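Local coordinates for SusD superfamily protein (PDB 3HDX) that probably binds polysaccharide at the outer membrane, as a SusD-family protein of carbohydrate metabolism in the gut bacterium Bacteroides thetaiotaomicron, at residues A[132-137]-A[148-153]; A[368-373]-A[384-389]. One frame throughout, in Å; residues are numbered along the deposited sequence.

How the interactions relate
Interaction 1 is partly buried, where the loop after helix 104-129 returns to the start of helix 152-169; interaction 2 is a buried contact between helices 363-376 and 380-391. They share no element, fall in different parts of the sequence, and sit with their centres about 33 Å apart and their nearest atoms about 17 Å apart. The chemistry follows the place. The 132-137/148-153 pair is held mostly by main-chain groups and one threonine hydroxyl, irregular backbone passing close enough for its own N-H and C=O groups to pair. In 368-373/384-389 no hydrogen bond crosses, and aliphatic side chains and an arginine laid on a tyrosine ring make the contact.

Interaction 1 (A[132-137]-A[148-153]); sequences VPLVTY and PRTDAQ
Pro148 enters with its backbone: its O faces the CA of Pro133 in a CA-H...O contact of 3.6 Å. At Arg149 the backbones of the two segments come closest, the CA atoms of Pro133 and Arg149 being 4.0 Å apart. The aliphatic part of Arg149 crosses the Pro133 ring obliquely, Arg149 CG lying 4.0 Å from Pro133 CD, and the side chain then bends at chi3, with the guanidinium leaving this contact to bond the carbonyls of Asp131 and Glu472. Thr150 carries most of what follows. Thr150 N donates to Val132 O at 2.9 Å and 152°, arriving from above the carbonyl plane, while Thr150 O takes a weak bond from Val132 N. Together these make a single antiparallel bridge, a hydrogen-bonded pair that closes the long irregular connection between helix 104-129 and helix 152-169. The Thr150 side chain then extends the grip along the facing segment: chi1 near -54° sets OG1 beside its own N and turns it to the N-H of Leu134, which it accepts at 2.9 Å and 150°, and CG2 rests 3.8 Å from CB of Leu134. A valine here would remove OG1 and would probably leave Leu134 N without this acceptor, loosening the hold on the segment after Pro133. Asp151 CB points away from 132-137; the residue takes the N-cap position of helix 152-169, its OD2 accepting a weak bond from Gln153 N. Next to it, Ala152 N is held by OD1 of Asp131, so the residue just before Val132 also grips the first turn of the helix.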
loop_
_atom_site.group_PDB
_atom_site.type_symbol
_atom_site.label_atom_id
_atom_site.label_comp_id
_atom_site.label_asym_id
_atom_site.label_seq_id
_atom_site.Cartn_x
_atom_site.Cartn_y
_atom_site.Cartn_z
ATOM N N VAL A 132 5.095 -6.649 -16.955
ATOM C CA VAL A 132 6.293 -5.811 -16.809
ATOM C C VAL A 132 7.509 -6.693 -17.058
ATOM O O VAL A 132 7.444 -7.919 -16.794
ATOM C CB VAL A 132 6.409 -5.122 -15.405
ATOM C CG1 VAL A 132 5.229 -4.202 -15.120
ATOM C CG2 VAL A 132 6.549 -6.184 -14.309
ATOM N N PRO A 133 8.631 -6.105 -17.558
ATOM C CA PRO A 133 9.810 -6.982 -17.786
ATOM C C PRO A 133 10.350 -7.619 -16.484
ATOM O O PRO A 133 10.573 -6.908 -15.483
ATOM C CB PRO A 133 10.860 -6.048 -18.406
ATOM C CG PRO A 133 10.087 -4.922 -18.929
ATOM C CD PRO A 133 8.794 -4.783 -18.194
ATOM N N LEU A 134 10.478 -8.949 -16.499
ATOM C CA LEU A 134 10.957 -9.653 -15.315
ATOM C C LEU A 134 12.492 -9.740 -15.343
ATOM O O LEU A 134 13.063 -10.554 -16.059
ATOM C CB LEU A 134 10.306 -11.028 -15.204
ATOM C CG LEU A 134 10.738 -11.853 -13.982
ATOM C CD1 LEU A 134 10.603 -11.129 -12.630
ATOM C CD2 LEU A 134 9.952 -13.232 -14.004
ATOM N N VAL A 135 13.126 -8.832 -14.612
ATOM C CA VAL A 135 14.574 -8.742 -14.466
ATOM C C VAL A 135 14.963 -9.339 -13.095
ATOM O O VAL A 135 14.543 -8.839 -12.045
ATOM C CB VAL A 135 15.048 -7.285 -14.618
ATOM C CG1 VAL A 135 16.597 -7.214 -14.470
ATOM C CG2 VAL A 135 14.560 -6.681 -15.968
ATOM N N THR A 136 15.817 -10.358 -13.096
ATOM C CA THR A 136 16.183 -11.096 -11.872
ATOM C C THR A 136 17.672 -10.960 -11.488
ATOM O O THR A 136 18.182 -11.710 -10.626
ATOM C CB THR A 136 15.847 -12.611 -12.105
ATOM O OG1 THR A 136 16.641 -13.080 -13.204
ATOM C CG2 THR A 136 14.355 -12.806 -12.421
ATOM N N TYR A 137 18.355 -10.041 -12.167
ATOM C CA TYR A 137 19.799 -9.841 -12.011
ATOM C C TYR A 137 20.143 -8.367 -12.146
ATOM O O TYR A 137 19.369 -7.606 -12.759
ATOM C CB TYR A 137 20.511 -10.668 -13.078
ATOM C CG TYR A 137 20.092 -10.349 -14.510
ATOM C CD1 TYR A 137 18.979 -10.957 -15.077
ATOM C CD2 TYR A 137 20.802 -9.405 -15.283
ATOM C CE1 TYR A 137 18.556 -10.631 -16.336
ATOM C CE2 TYR A 137 20.405 -9.112 -16.571
ATOM C CZ TYR A 137 19.301 -9.725 -17.101
ATOM O OH TYR A 137 18.894 -9.450 -18.370
ATOM N N PRO A 148 11.103 -8.297 -23.625
ATOM C CA PRO A 148 9.758 -7.813 -23.612
ATOM C C PRO A 148 9.195 -7.730 -22.172
ATOM O O PRO A 148 9.809 -8.151 -21.183
ATOM C CB PRO A 148 9.020 -8.853 -24.442
ATOM C CG PRO A 148 9.748 -10.120 -24.100
ATOM C CD PRO A 148 11.159 -9.733 -23.990
ATOM N N ARG A 149 8.008 -7.186 -22.097
ATOM C CA ARG A 149 7.212 -7.262 -20.877
ATOM C C ARG A 149 6.914 -8.748 -20.638
ATOM O O ARG A 149 6.649 -9.518 -21.593
ATOM C CB ARG A 149 5.927 -6.452 -21.050
ATOM C CG ARG A 149 6.201 -4.974 -21.272
ATOM C CD ARG A 149 4.992 -4.203 -21.690
ATOM N NE ARG A 149 4.027 -4.131 -20.599
ATOM C CZ ARG A 149 2.780 -3.709 -20.706
ATOM N NH1 ARG A 149 2.281 -3.290 -21.884
ATOM N NH2 ARG A 149 2.001 -3.765 -19.635
ATOM N N THR A 150 6.998 -9.156 -19.383
ATOM C CA THR A 150 6.736 -10.541 -18.971
ATOM C C THR A 150 5.302 -10.633 -18.480
ATOM O O THR A 150 4.821 -9.711 -17.823
ATOM C CB THR A 150 7.718 -10.960 -17.851
ATOM O OG1 THR A 150 9.068 -10.713 -18.291
ATOM C CG2 THR A 150 7.542 -12.461 -17.453
ATOM N N ASP A 151 4.648 -11.752 -18.786
ATOM C CA ASP A 151 3.289 -11.992 -18.332
ATOM C C ASP A 151 3.171 -11.710 -16.812
ATOM O O ASP A 151 4.002 -12.169 -16.019
ATOM C CB ASP A 151 2.900 -13.442 -18.596
ATOM C CG ASP A 151 1.487 -13.691 -18.296
ATOM O OD1 ASP A 151 0.630 -13.386 -19.134
ATOM O OD2 ASP A 151 1.218 -14.184 -17.205
ATOM N N ALA A 152 2.159 -10.944 -16.433
ATOM C CA ALA A 152 1.933 -10.572 -15.027
ATOM C C ALA A 152 1.894 -11.800 -14.129
ATOM O O ALA A 152 2.433 -11.741 -13.035
ATOM C CB ALA A 152 0.640 -9.784 -14.883
ATOM N N GLN A 153 1.243 -12.892 -14.563
ATOM C CA GLN A 153 1.179 -14.120 -13.747
ATOM C C GLN A 153 2.576 -14.656 -13.441
ATOM O O GLN A 153 2.865 -15.085 -12.307
ATOM C CB GLN A 153 0.340 -15.194 -14.423
ATOM C CG GLN A 153 0.041 -16.387 -13.545
ATOM C CD GLN A 153 -0.926 -17.346 -14.194
ATOM O OE1 GLN A 153 -1.264 -17.223 -15.376
ATOM N NE2 GLN A 153 -1.364 -18.311 -13.433
#

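Interaction 2 (A[368-373]-A[384-389]); sequences LLRAEA and VSYLNM
The polar end of this contact is Arg370 laid on Tyr386. The arginine runs extended from CG to NE, CG anti to its backbone N, and so reaches across with its CD 3.8 Å from the centroid of the Tyr386 ring, 10° off the normal: a CH-pi contact over the face. Further out, the guanidinium lies over the phenol end, the two planes 21° apart, with Tyr386 OH 3.1 Å from Arg370 CZ. No hydrogen bond forms: the hydroxyl oxygen lies over the guanidinium face, whereas the N-H groups point outward in its plane. NE instead makes a salt bridge to Glu217 of helix 213-226, which probably fixes the rotation of the group. The axes of 368-373 and 384-389 approach to 8.2 Å, their directions 156° apart, as part of the antiparallel helices 363-376 and 380-391, a helical hairpin consistent with the TPR-like architecture of SusD proteins. The remaining contacts are apolar. Ala371 CB meets Tyr386 CB at 4.1 Å, its small side chain letting the backbones approach to 5.7 Å between the CA atoms of Ala371 and Tyr386. Leu368 and Leu387 cross obliquely, tip to tip, CD2 of the first 3.8 Å from CD1 of the second.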
loop_
_atom_site.group_PDB
_atom_site.type_symbol
_atom_site.label_atom_id
_atom_site.label_comp_id
_atom_site.label_asym_id
_atom_site.label_seq_id
_atom_site.Cartn_x
_atom_site.Cartn_y
_atom_site.Cartn_z
ATOM N N LEU A 368 -10.112 -7.374 7.044
ATOM C CA LEU A 368 -11.160 -7.231 6.003
ATOM C C LEU A 368 -10.816 -8.106 4.803
ATOM O O LEU A 368 -11.710 -8.664 4.176
ATOM C CB LEU A 368 -11.410 -5.753 5.599
ATOM C CG LEU A 368 -12.019 -4.893 6.705
ATOM C CD1 LEU A 368 -11.913 -3.369 6.377
ATOM C CD2 LEU A 368 -13.487 -5.325 7.016
ATOM N N LEU A 369 -9.524 -8.273 4.502
ATOM C CA LEU A 369 -9.082 -9.156 3.395
ATOM C C LEU A 369 -9.501 -10.577 3.702
ATOM O O LEU A 369 -9.931 -11.317 2.811
ATOM C CB LEU A 369 -7.557 -9.017 3.170
ATOM C CG LEU A 369 -7.075 -9.743 1.909
ATOM C CD1 LEU A 369 -7.623 -9.071 0.611
ATOM C CD2 LEU A 369 -5.516 -9.821 1.922
ATOM N N ARG A 370 -9.293 -10.985 4.947
ATOM C CA ARG A 370 -9.717 -12.312 5.378
ATOM C C ARG A 370 -11.233 -12.510 5.169
ATOM O O ARG A 370 -11.643 -13.577 4.725
ATOM C CB ARG A 370 -9.311 -12.588 6.831
ATOM C CG ARG A 370 -9.479 -14.035 7.184
ATOM C CD ARG A 370 -9.082 -14.273 8.588
ATOM N NE ARG A 370 -9.081 -15.680 8.919
ATOM C CZ ARG A 370 -8.667 -16.129 10.100
ATOM N NH1 ARG A 370 -8.177 -15.288 11.036
ATOM N NH2 ARG A 370 -8.680 -17.440 10.309
ATOM N N ALA A 371 -12.029 -11.509 5.546
ATOM C CA ALA A 371 -13.489 -11.544 5.303
ATOM C C ALA A 371 -13.815 -11.716 3.813
ATOM O O ALA A 371 -14.613 -12.569 3.432
ATOM C CB ALA A 371 -14.175 -10.325 5.918
ATOM N N GLU A 372 -13.175 -10.918 2.971
ATOM C CA GLU A 372 -13.325 -11.020 1.529
ATOM C C GLU A 372 -13.005 -12.447 1.050
ATOM O O GLU A 372 -13.794 -13.035 0.295
ATOM C CB GLU A 372 -12.398 -9.988 0.875
ATOM C CG GLU A 372 -12.175 -10.044 -0.633
ATOM C CD GLU A 372 -11.130 -9.033 -1.106
ATOM O OE1 GLU A 372 -10.857 -8.020 -0.391
ATOM O OE2 GLU A 372 -10.603 -9.254 -2.213
ATOM N N ALA A 373 -11.867 -12.987 1.505
ATOM C CA ALA A 373 -11.418 -14.323 1.111
ATOM C C ALA A 373 -12.408 -15.415 1.540
ATOM O O ALA A 373 -12.754 -16.289 0.765
ATOM C CB ALA A 373 -10.000 -14.613 1.649
ATOM N N VAL A 384 -18.310 -12.859 8.574
ATOM C CA VAL A 384 -19.025 -11.855 9.368
ATOM C C VAL A 384 -18.297 -11.513 10.644
ATOM O O VAL A 384 -18.230 -10.330 11.000
ATOM C CB VAL A 384 -20.514 -12.287 9.640
ATOM C CG1 VAL A 384 -21.184 -11.375 10.664
ATOM C CG2 VAL A 384 -21.319 -12.324 8.328
ATOM N N SER A 385 -17.720 -12.515 11.329
ATOM C CA SER A 385 -17.008 -12.206 12.581
ATOM C C SER A 385 -15.842 -11.235 12.346
ATOM O O SER A 385 -15.648 -10.332 13.124
ATOM C CB SER A 385 -16.511 -13.453 13.306
ATOM O OG SER A 385 -15.501 -14.087 12.576
ATOM N N TYR A 386 -15.135 -11.381 11.231
ATOM C CA TYR A 386 -13.994 -10.500 10.901
ATOM C C TYR A 386 -14.468 -9.081 10.532
ATOM O O TYR A 386 -13.877 -8.105 10.951
ATOM C CB TYR A 386 -13.109 -11.142 9.830
ATOM C CG TYR A 386 -12.555 -12.442 10.376
ATOM C CD1 TYR A 386 -11.616 -12.430 11.390
ATOM C CD2 TYR A 386 -13.000 -13.672 9.892
ATOM C CE1 TYR A 386 -11.121 -13.645 11.955
ATOM C CE2 TYR A 386 -12.533 -14.854 10.411
ATOM C CZ TYR A 386 -11.594 -14.842 11.444
ATOM O OH TYR A 386 -11.188 -16.068 11.947
ATOM N N LEU A 387 -15.523 -8.995 9.742
ATOM C CA LEU A 387 -16.158 -7.712 9.430
ATOM C C LEU A 387 -16.552 -6.997 10.726
ATOM O O LEU A 387 -16.274 -5.802 10.895
ATOM C CB LEU A 387 -17.405 -7.921 8.563
ATOM C CG LEU A 387 -18.176 -6.645 8.187
ATOM C CD1 LEU A 387 -17.277 -5.579 7.505
ATOM C CD2 LEU A 387 -19.411 -6.952 7.336
ATOM N N ASN A 388 -17.206 -7.731 11.634
ATOM C CA ASN A 388 -17.632 -7.147 12.903
ATOM C C ASN A 388 -16.506 -6.603 13.770
ATOM O O ASN A 388 -16.715 -5.628 14.489
ATOM C CB ASN A 388 -18.527 -8.109 13.710
ATOM C CG ASN A 388 -19.946 -8.182 13.177
ATOM O OD1 ASN A 388 -20.440 -7.222 12.563
ATOM N ND2 ASN A 388 -20.623 -9.296 13.427
HETATM N N MSE A 389 -15.323 -7.224 13.703
HETATM C CA MSE A 389 -14.170 -6.728 14.450
HETATM C C MSE A 389 -13.854 -5.280 14.116
HETATM O O MSE A 389 -13.526 -4.463 15.008
HETATM C CB MSE A 389 -12.931 -7.586 14.241
HETATM C CG MSE A 389 -13.019 -8.932 14.827
HETATM SE SE MSE A 389 -11.444 -9.984 14.481
HETATM C CE MSE A 389 -12.212 -11.676 15.050
#